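Local coordinates for C381 turret protein (Sulfolobus turreted icosahedral virus, PDB 4IND) that builds the turrets of an archaeal virus, probably by association of five copies of a chain folded into three jelly-roll domains, at residues R172-K175 against G176-I180; V96-F100 against N101-T105; L145-V148 against F149-G152; L288-Q291 against G292-S295. All coordinates share one frame; numbering follows the deposited sequence. Where two conformers were deposited one is given.

Contact 1 of 4, residues R172-K175 against G176-I180; sequences RLRK and GTYAI. With 2HP (dihydrogenphosphate ion), chain U.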
loop_
_atom_site.group_PDB
_atom_site.type_symbol
_atom_site.label_atom_id
_atom_site.label_comp_id
_atom_site.label_asym_id
_atom_site.label_seq_id
_atom_site.Cartn_x
_atom_site.Cartn_y
_atom_site.Cartn_z
ATOM N N ARG A 172 -16.961 -12.939 1.930
ATOM C CA ARG A 172 -16.214 -12.525 0.740
ATOM C C ARG A 172 -14.845 -12.055 1.181
ATOM O O ARG A 172 -14.735 -11.284 2.128
ATOM C CB ARG A 172 -16.924 -11.359 0.024
ATOM C CG ARG A 172 -16.183 -10.882 -1.207
ATOM C CD ARG A 172 -16.383 -9.404 -1.537
ATOM N NE ARG A 172 -15.724 -8.519 -0.573
ATOM C CZ ARG A 172 -15.792 -7.189 -0.644
ATOM N NH1 ARG A 172 -16.498 -6.607 -1.615
ATOM N NH2 ARG A 172 -15.182 -6.426 0.256
ATOM N N LEU A 173 -13.797 -12.516 0.504
ATOM C CA LEU A 173 -12.442 -12.036 0.780
ATOM C C LEU A 173 -11.880 -11.403 -0.471
ATOM O O LEU A 173 -11.934 -12.008 -1.541
ATOM C CB LEU A 173 -11.533 -13.190 1.198
ATOM C CG LEU A 173 -11.956 -13.977 2.428
ATOM C CD1 LEU A 173 -10.945 -15.094 2.699
ATOM C CD2 LEU A 173 -12.061 -13.053 3.636
ATOM N N ARG A 174 -11.333 -10.198 -0.360
ATOM C CA ARG A 174 -10.724 -9.583 -1.533
ATOM C C ARG A 174 -9.337 -10.192 -1.677
ATOM O O ARG A 174 -8.913 -10.962 -0.824
ATOM C CB ARG A 174 -10.620 -8.080 -1.349
ATOM C CG ARG A 174 -9.808 -7.720 -0.125
ATOM C CD ARG A 174 -9.286 -6.312 -0.206
ATOM N NE ARG A 174 -8.531 -5.984 0.991
ATOM C CZ ARG A 174 -9.044 -5.420 2.081
ATOM N NH1 ARG A 174 -10.336 -5.096 2.145
ATOM N NH2 ARG A 174 -8.246 -5.176 3.115
ATOM N N LYS A 175 -8.624 -9.827 -2.727
ATOM C CA LYS A 175 -7.323 -10.434 -3.008
ATOM C C LYS A 175 -6.395 -10.392 -1.807
ATOM O O LYS A 175 -6.340 -9.413 -1.056
ATOM C CB LYS A 175 -6.648 -9.773 -4.222
ATOM C CG LYS A 175 -6.210 -8.327 -4.008
ATOM C CD LYS A 175 -5.760 -7.689 -5.338
ATOM C CE LYS A 175 -5.191 -6.288 -5.137
ATOM N NZ LYS A 175 -3.875 -6.344 -4.423
ATOM N N GLY A 176 -5.652 -11.476 -1.627
ATOM C CA GLY A 176 -4.741 -11.596 -0.499
ATOM C C GLY A 176 -4.567 -13.056 -0.141
ATOM O O GLY A 176 -5.164 -13.925 -0.765
ATOM N N THR A 177 -3.718 -13.336 0.840
ATOM C CA THR A 177 -3.655 -14.666 1.415
ATOM C C THR A 177 -4.154 -14.560 2.839
ATOM O O THR A 177 -3.841 -13.595 3.544
ATOM C CB THR A 177 -2.213 -15.208 1.381
ATOM O OG1 THR A 177 -1.778 -15.284 0.015
ATOM C CG2 THR A 177 -2.145 -16.602 2.021
ATOM N N TYR A 178 -4.963 -15.529 3.256
ATOM C CA TYR A 178 -5.593 -15.475 4.562
ATOM C C TYR A 178 -5.403 -16.734 5.374
ATOM O O TYR A 178 -5.362 -17.839 4.836
ATOM C CB TYR A 178 -7.088 -15.273 4.396
ATOM C CG TYR A 178 -7.473 -13.989 3.704
ATOM C CD1 TYR A 178 -7.891 -12.885 4.431
ATOM C CD2 TYR A 178 -7.420 -13.882 2.323
ATOM C CE1 TYR A 178 -8.270 -11.697 3.796
ATOM C CE2 TYR A 178 -7.798 -12.698 1.674
ATOM C CZ TYR A 178 -8.207 -11.618 2.415
ATOM O OH TYR A 178 -8.596 -10.453 1.788
ATOM N N ALA A 179 -5.314 -16.557 6.683
ATOM C CA ALA A 179 -5.365 -17.679 7.611
ATOM C C ALA A 179 -6.801 -17.786 8.098
ATOM O O ALA A 179 -7.432 -16.776 8.414
ATOM C CB ALA A 179 -4.427 -17.465 8.770
ATOM N N ILE A 180 -7.327 -19.008 8.144
ATOM C CA ILE A 180 -8.612 -19.245 8.787
ATOM C C ILE A 180 -8.340 -20.202 9.939
ATOM O O ILE A 180 -7.915 -21.336 9.723
ATOM C CB ILE A 180 -9.597 -19.876 7.827
ATOM C CG1 ILE A 180 -9.895 -18.903 6.685
ATOM C CG2 ILE A 180 -10.880 -20.249 8.563
ATOM C CD1 ILE A 180 -10.702 -19.530 5.554
HETATM P P 2HP U . -14.178 -5.615 3.944
HETATM O O1 2HP U . -13.591 -6.669 3.039
HETATM O O2 2HP U . -15.399 -5.230 3.168
HETATM O O3 2HP U . -13.163 -4.435 4.070
HETATM O O4 2HP U . -14.633 -6.149 5.339
#
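Tyr178 and Leu173 meet round the bend where the loop 172-175 turns into strand 176-187; the backbone passes through Gly176 at phi 152°, and the chain then runs back so that the tyrosine lies beside the loop it follows. Leu173 CD1 sits over one face of the Tyr178 ring, 3.9 Å from its centroid and 18° off the normal, a CH-pi contact; the two side chains pass each other in opposite directions. At the far end of the ring, Tyr178 OH donates to Arg174 O at 2.7 Å. That oxygen lies at the ring edge and in its plane, while the hydroxyl stands above the carbonyl plane, 43° out of it. Phe149 adds an edge-to-face ring contact to Tyr178. Both arginines turn to the dihydrogenphosphate: Arg172 NH2 bonds its O1 at 3.2 Å, and Arg174 NH1 makes a weak bond to O3 at 3.5 Å. The stronger partner of Arg174 is Phe149 O, bound through NH2. Lys175 NZ bonds Asn263 of a second subunit. One buried phenol thus ties the loop to its strand through hydroxyl and ring face, while the charge of Arg172 would be shared between the phosphate and Glu125, its salt-bridge partner.

Contact 2 of 4, residues V96-F100 against N101-T105; sequences VTPFF and NNNNT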
loop_
_atom_site.group_PDB
_atom_site.type_symbol
_atom_site.label_atom_id
_atom_site.label_comp_id
_atom_site.label_asym_id
_atom_site.label_seq_id
_atom_site.Cartn_x
_atom_site.Cartn_y
_atom_site.Cartn_z
ATOM N N VAL A 96 -29.681 -18.227 20.091
ATOM C CA VAL A 96 -29.810 -17.351 18.944
ATOM C C VAL A 96 -29.133 -18.064 17.785
ATOM O O VAL A 96 -28.170 -18.819 17.991
ATOM C CB VAL A 96 -29.139 -15.995 19.233
ATOM C CG1 VAL A 96 -28.724 -15.324 17.952
ATOM C CG2 VAL A 96 -30.075 -15.087 20.047
ATOM N N THR A 97 -29.645 -17.849 16.578
ATOM C CA THR A 97 -29.072 -18.453 15.382
ATOM C C THR A 97 -28.467 -17.374 14.494
ATOM O O THR A 97 -29.197 -16.654 13.800
ATOM C CB THR A 97 -30.150 -19.231 14.603
ATOM O OG1 THR A 97 -30.751 -20.208 15.471
ATOM C CG2 THR A 97 -29.556 -19.922 13.379
ATOM N N PRO A 98 -27.121 -17.242 14.502
ATOM C CA PRO A 98 -26.540 -16.156 13.707
ATOM C C PRO A 98 -26.758 -16.363 12.219
ATOM O O PRO A 98 -26.879 -17.502 11.760
ATOM C CB PRO A 98 -25.040 -16.190 14.092
ATOM C CG PRO A 98 -24.809 -17.539 14.611
ATOM C CD PRO A 98 -26.101 -17.952 15.293
ATOM N N PHE A 99 -26.804 -15.257 11.478
ATOM C CA PHE A 99 -27.005 -15.268 10.038
ATOM C C PHE A 99 -25.826 -15.924 9.304
ATOM O O PHE A 99 -26.010 -16.874 8.546
ATOM C CB PHE A 99 -27.211 -13.813 9.583
ATOM C CG PHE A 99 -27.581 -13.648 8.129
ATOM C CD1 PHE A 99 -28.770 -14.171 7.632
ATOM C CD2 PHE A 99 -26.775 -12.903 7.273
ATOM C CE1 PHE A 99 -29.137 -13.983 6.282
ATOM C CE2 PHE A 99 -27.137 -12.710 5.927
ATOM C CZ PHE A 99 -28.317 -13.249 5.437
ATOM N N PHE A 100 -24.624 -15.396 9.517
ATOM C CA PHE A 100 -23.416 -15.942 8.893
ATOM C C PHE A 100 -23.601 -16.101 7.381
ATOM O O PHE A 100 -23.016 -16.988 6.774
ATOM C CB PHE A 100 -23.076 -17.320 9.508
ATOM C CG PHE A 100 -22.478 -17.265 10.909
ATOM C CD1 PHE A 100 -21.834 -16.138 11.371
ATOM C CD2 PHE A 100 -22.552 -18.373 11.747
ATOM C CE1 PHE A 100 -21.288 -16.097 12.638
ATOM C CE2 PHE A 100 -22.011 -18.341 13.019
ATOM C CZ PHE A 100 -21.382 -17.202 13.470
ATOM N N ASN A 101 -24.449 -15.253 6.800
ATOM C CA ASN A 101 -24.792 -15.277 5.379
ATOM C C ASN A 101 -25.629 -16.470 4.939
ATOM O O ASN A 101 -26.578 -16.303 4.177
ATOM C CB ASN A 101 -23.555 -15.102 4.466
ATOM C CG ASN A 101 -23.014 -13.693 4.503
ATOM O OD1 ASN A 101 -23.772 -12.727 4.340
ATOM N ND2 ASN A 101 -21.703 -13.555 4.741
ATOM N N ASN A 102 -25.271 -17.661 5.431
ATOM C CA ASN A 102 -25.900 -18.896 4.982
ATOM C C ASN A 102 -26.259 -19.890 6.093
ATOM O O ASN A 102 -26.617 -21.015 5.802
ATOM C CB ASN A 102 -25.022 -19.600 3.938
ATOM C CG ASN A 102 -25.009 -18.879 2.595
ATOM O OD1 ASN A 102 -24.013 -18.275 2.211
ATOM N ND2 ASN A 102 -26.113 -18.954 1.874
ATOM N N ASN A 103 -26.171 -19.483 7.354
ATOM C CA ASN A 103 -26.437 -20.413 8.448
ATOM C C ASN A 103 -27.900 -20.370 8.850
ATOM O O ASN A 103 -28.510 -19.294 8.877
ATOM C CB ASN A 103 -25.618 -20.057 9.687
ATOM C CG ASN A 103 -25.997 -20.919 10.884
ATOM O OD1 ASN A 103 -25.945 -22.153 10.811
ATOM N ND2 ASN A 103 -26.389 -20.280 11.985
ATOM N N ASN A 104 -28.458 -21.524 9.183
ATOM C CA ASN A 104 -29.733 -21.543 9.895
ATOM C C ASN A 104 -29.848 -22.692 10.884
ATOM O O ASN A 104 -30.960 -23.075 11.271
ATOM C CB ASN A 104 -30.907 -21.550 8.922
ATOM C CG ASN A 104 -30.856 -22.701 7.962
ATOM O OD1 ASN A 104 -30.376 -23.789 8.289
ATOM N ND2 ASN A 104 -31.331 -22.467 6.753
ATOM N N THR A 105 -28.707 -23.260 11.281
ATOM C CA THR A 105 -28.713 -24.353 12.264
ATOM C C THR A 105 -27.786 -24.102 13.454
ATOM O O THR A 105 -28.103 -24.497 14.568
ATOM C CB THR A 105 -28.355 -25.704 11.642
ATOM O OG1 THR A 105 -27.128 -25.570 10.913
ATOM C CG2 THR A 105 -29.453 -26.191 10.706
#
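An Asx turn lies in the loop between strands 94-96 and 108-110, in the first galactose-binding-like region, and its asparagine, Asn103, also bonds back to Pro98. Asn103 ND2 donates to Pro98 O at 2.8 Å, with an N-H...O angle of 164°; the bond lies in the carbonyl plane and nearly in the amide plane. With CG anti to the backbone N (chi1 174°), the amide extends across to 96-100, where ND2 also meets Thr97 CG2 at 3.5 Å. The other end of the amide makes the turn itself: Asn103 OD1 accepts from Thr105 N at 3.0 Å, the donor standing above the carbonyl plane, and it takes a further bond from Met106 N. Beside this, Asn103 N reaches Phe99 O at 2.9 Å, a backbone bond that joins the two arms of the loop. These arms run 146° apart in direction, and the reversal passes through Phe100 and Asn101, both at positive phi. Asn101 CA lies over one face of the Phe99 ring, 3.9 Å from its centroid, as a CH-pi contact, with the amide plane steeply inclined to the ring. Phe100 instead lies alongside Asn103, its CB 3.7 Å from Asn103 CB. Asp120 receives the backbone N-H groups of Phe99 and Phe100, whereas the Asn101 amide bonds Ser170 O through ND2 and Thr123 N through OD1.

Contact 3 of 4, residues L145-V148 against F149-G152; sequences LERV and FEKG. With 2HP (dihydrogenphosphate ion), chain U.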
loop_
_atom_site.group_PDB
_atom_site.type_symbol
_atom_site.label_atom_id
_atom_site.label_comp_id
_atom_site.label_asym_id
_atom_site.label_seq_id
_atom_site.Cartn_x
_atom_site.Cartn_y
_atom_site.Cartn_z
ATOM N N LEU A 145 -22.218 -2.426 13.127
ATOM C CA LEU A 145 -21.877 -2.931 11.794
ATOM C C LEU A 145 -20.535 -2.345 11.438
ATOM O O LEU A 145 -20.416 -1.127 11.321
ATOM C CB LEU A 145 -22.883 -2.388 10.763
ATOM C CG LEU A 145 -24.246 -3.034 10.606
ATOM C CD1 LEU A 145 -25.259 -2.063 9.958
ATOM C CD2 LEU A 145 -24.088 -4.258 9.740
ATOM N N GLU A 146 -19.508 -3.171 11.267
ATOM C CA GLU A 146 -18.210 -2.611 10.869
ATOM C C GLU A 146 -17.601 -3.487 9.788
ATOM O O GLU A 146 -17.722 -4.703 9.831
ATOM C CB GLU A 146 -17.255 -2.468 12.077
ATOM C CG GLU A 146 -16.638 -3.781 12.545
ATOM C CD GLU A 146 -15.257 -3.614 13.212
ATOM O OE1 GLU A 146 -15.133 -2.837 14.194
ATOM O OE2 GLU A 146 -14.299 -4.294 12.765
ATOM N N ARG A 147 -16.950 -2.865 8.816
ATOM C CA ARG A 147 -16.274 -3.614 7.772
ATOM C C ARG A 147 -14.950 -4.155 8.329
ATOM O O ARG A 147 -14.182 -3.428 8.947
ATOM C CB ARG A 147 -16.035 -2.706 6.552
ATOM C CG ARG A 147 -17.359 -2.266 5.881
ATOM C CD ARG A 147 -17.105 -1.513 4.588
ATOM N NE ARG A 147 -16.312 -2.335 3.687
ATOM C CZ ARG A 147 -15.831 -1.921 2.527
ATOM N NH1 ARG A 147 -16.069 -0.681 2.121
ATOM N NH2 ARG A 147 -15.102 -2.746 1.782
ATOM N N VAL A 148 -14.697 -5.435 8.128
ATOM C CA VAL A 148 -13.431 -6.034 8.597
ATOM C C VAL A 148 -12.397 -5.993 7.477
ATOM O O VAL A 148 -12.744 -5.823 6.327
ATOM C CB VAL A 148 -13.655 -7.478 9.057
ATOM C CG1 VAL A 148 -14.643 -7.512 10.195
ATOM C CG2 VAL A 148 -14.188 -8.326 7.917
ATOM N N PHE A 149 -11.122 -6.134 7.786
ATOM C CA PHE A 149 -10.124 -6.065 6.733
ATOM C C PHE A 149 -9.984 -4.616 6.289
ATOM O O PHE A 149 -9.421 -4.322 5.237
ATOM C CB PHE A 149 -10.510 -6.984 5.562
ATOM C CG PHE A 149 -10.722 -8.418 5.978
ATOM C CD1 PHE A 149 -9.765 -9.075 6.759
ATOM C CD2 PHE A 149 -11.879 -9.093 5.638
ATOM C CE1 PHE A 149 -9.972 -10.382 7.181
ATOM C CE2 PHE A 149 -12.083 -10.412 6.044
ATOM C CZ PHE A 149 -11.119 -11.052 6.818
ATOM N N GLU A 150 -10.539 -3.715 7.092
ATOM C CA GLU A 150 -10.212 -2.297 7.000
ATOM C C GLU A 150 -9.260 -2.038 8.148
ATOM O O GLU A 150 -9.475 -2.527 9.257
ATOM C CB GLU A 150 -11.448 -1.426 7.221
ATOM C CG GLU A 150 -12.656 -1.799 6.390
ATOM C CD GLU A 150 -12.603 -1.216 4.997
ATOM O OE1 GLU A 150 -11.935 -1.824 4.132
ATOM O OE2 GLU A 150 -13.225 -0.151 4.772
ATOM N N LYS A 151 -8.197 -1.301 7.893
ATOM C CA LYS A 151 -7.369 -0.836 8.990
ATOM C C LYS A 151 -6.756 -2.026 9.716
ATOM O O LYS A 151 -6.434 -1.951 10.906
ATOM C CB LYS A 151 -8.217 0.012 9.940
ATOM C CG LYS A 151 -8.793 1.264 9.272
ATOM C CD LYS A 151 -9.872 1.917 10.127
ATOM C CE LYS A 151 -10.028 3.398 9.787
ATOM N NZ LYS A 151 -10.358 3.652 8.352
ATOM N N GLY A 152 -6.616 -3.130 8.985
ATOM C CA GLY A 152 -5.896 -4.282 9.476
ATOM C C GLY A 152 -6.672 -5.083 10.491
ATOM O O GLY A 152 -6.076 -5.859 11.236
HETATM P P 2HP U . -14.178 -5.615 3.944
HETATM O O1 2HP U . -13.591 -6.669 3.039
HETATM O O2 2HP U . -15.399 -5.230 3.168
HETATM O O3 2HP U . -13.163 -4.435 4.070
HETATM O O4 2HP U . -14.633 -6.149 5.339
#
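Arg147 and Glu150 face each other where strand 138-147 ends and the chain turns, with Phe149 at positive phi (73°) setting the bend that brings Glu150 back beside the strand. The acid folds at its second torsion (chi2 -83°), which lays its carboxylate over the guanidinium with the planes 17° apart, while Glu150 CG packs on Arg147 CB at 3.5 Å. Glu150 OE2 stands above one guanidinium face, 3.9 Å from Arg147 NH1: a long salt bridge of charge alone, with no N-H aimed at the oxygen. The edge of the same guanidinium serves the dihydrogenphosphate. Arg147 NE and NH2 both bond its O2, at 3.1 and 2.9 Å, and O2 lies in the guanidinium plane. The ion's exact position is doubtful, because it is modelled too close to Val148 O. Val148 CG2 touches Phe149 CD2 at 3.3 Å, the two side chains pointing the same way. Leu79 N and Arg172 also bond the anion, and Gln76 takes Arg147 NH1. As modelled, Arg147 would be held in orientation by a stacked carboxylate and an in-plane phosphate, its charge probably shared between the phosphate and, more weakly, Glu150, with Arg172 adding a second positive group at the anion.

Contact 4 of 4, residues L288-Q291 against G292-S295; sequences LNVQ and GSGS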
loop_
_atom_site.group_PDB
_atom_site.type_symbol
_atom_site.label_atom_id
_atom_site.label_comp_id
_atom_site.label_asym_id
_atom_site.label_seq_id
_atom_site.Cartn_x
_atom_site.Cartn_y
_atom_site.Cartn_z
ATOM N N LEU A 288 4.811 -35.118 -5.546
ATOM C CA LEU A 288 4.181 -34.389 -4.466
ATOM C C LEU A 288 2.823 -33.863 -4.908
ATOM O O LEU A 288 2.663 -33.394 -6.030
ATOM C CB LEU A 288 5.087 -33.244 -4.015
ATOM C CG LEU A 288 4.776 -32.595 -2.667
ATOM C CD1 LEU A 288 4.157 -33.613 -1.710
ATOM C CD2 LEU A 288 6.053 -32.005 -2.086
ATOM N N ASN A 289 1.846 -33.959 -4.014
ATOM C CA ASN A 289 0.495 -33.463 -4.276
ATOM C C ASN A 289 -0.064 -32.849 -3.005
ATOM O O ASN A 289 -0.377 -33.569 -2.054
ATOM C CB ASN A 289 -0.416 -34.588 -4.772
ATOM C CG ASN A 289 -1.814 -34.094 -5.114
ATOM O OD1 ASN A 289 -2.210 -32.988 -4.723
ATOM N ND2 ASN A 289 -2.565 -34.906 -5.845
ATOM N N VAL A 290 -0.163 -31.521 -2.965
ATOM C CA VAL A 290 -0.665 -30.860 -1.748
ATOM C C VAL A 290 -2.025 -30.231 -1.969
ATOM O O VAL A 290 -2.478 -29.396 -1.177
ATOM C CB VAL A 290 0.342 -29.844 -1.164
ATOM C CG1 VAL A 290 1.671 -30.545 -0.843
ATOM C CG2 VAL A 290 0.580 -28.690 -2.153
ATOM N N GLN A 291 -2.703 -30.653 -3.026
ATOM C CA GLN A 291 -4.068 -30.144 -3.264
ATOM C C GLN A 291 -4.982 -30.407 -2.064
ATOM O O GLN A 291 -5.020 -31.522 -1.534
ATOM C CB GLN A 291 -4.686 -30.766 -4.526
ATOM C CG GLN A 291 -6.100 -30.230 -4.827
ATOM C CD GLN A 291 -6.794 -30.978 -5.948
ATOM O OE1 GLN A 291 -6.585 -32.180 -6.135
ATOM N NE2 GLN A 291 -7.635 -30.269 -6.701
ATOM N N GLY A 292 -5.715 -29.385 -1.632
ATOM C CA GLY A 292 -6.642 -29.542 -0.528
ATOM C C GLY A 292 -6.006 -29.429 0.841
ATOM O O GLY A 292 -6.664 -29.661 1.840
ATOM N N SER A 293 -4.725 -29.070 0.886
ATOM C CA SER A 293 -3.985 -29.016 2.144
ATOM C C SER A 293 -3.946 -27.634 2.776
ATOM O O SER A 293 -3.534 -27.491 3.927
ATOM C CB SER A 293 -2.536 -29.459 1.903
ATOM O OG SER A 293 -1.836 -28.467 1.172
ATOM N N GLY A 294 -4.331 -26.612 2.019
ATOM C CA GLY A 294 -4.188 -25.239 2.481
ATOM C C GLY A 294 -2.807 -24.699 2.145
ATOM O O GLY A 294 -2.333 -23.745 2.774
ATOM N N SER A 295 -2.149 -25.310 1.161
ATOM C CA SER A 295 -0.826 -24.838 0.761
ATOM C C SER A 295 -0.586 -25.070 -0.709
ATOM O O SER A 295 -1.375 -25.738 -1.379
ATOM C CB SER A 295 0.262 -25.530 1.587
ATOM O OG SER A 295 0.365 -26.901 1.244
#
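Ser293 folds back onto Val290 in a type II beta turn, and the close part of this contact centres on one backbone oxygen, Val290 O. It accepts twice: from Ser293 OG at 2.6 Å, in the carbonyl plane and on a lone pair, and from Ser293 N at 3.1 Å, which stands 36° above that plane. The hydroxyl is brought round by chi1 71°, which places OG between the backbone N and the carbonyl carbon. Ser293 OG in turn accepts from Ser295 OG at 2.7 Å, so a short chain of hydrogen bonds runs from one serine to the other and on to the turn. Val290 and Ser295, both buried, pack here: Val290 CG2 lies 3.6 Å from Ser295 O, and Ser295 OG is also bonded to Gln375. Gly292, at positive phi (83°), takes the third place of the turn, and Glu379 receives the N-H groups of Gly292 and Gly294. The looser, solvent side belongs to Asn289 and Gln291. There Asn289 OD1 accepts from Gln291 N at 2.9 Å, nearly in line with its C=O, forming an Asx turn that overlaps the start of the beta turn. The Gln291 side chain is extended beyond CG, and its NE2 bonds Asn322. Successive donors on Val290 O and Ser293 OG thus hold the turn by hydroxyl and backbone bonds, with little apolar packing.

In the fold
Contacts 1 and 3 form one site round the same dihydrogenphosphate, though they lie in different parts of the sequence. Their centres are 13 Å apart, and they touch directly: Leu173 CD2 meets Phe149 CE2 at 3.6 Å, and Tyr178 CE1 lies 4.0 Å from Phe149 CE1. Both also reach the second subunit, which puts the anion site near a chain interface. Contact 2 stands aside, its nearest atoms about 6 Å from contact 1 and about 9 Å from contact 3. Contact 4 belongs to the nucleoplasmin-like region, with its centre about 30 Å from those of contacts 2 and 3, on the opposite side of the chain's centre.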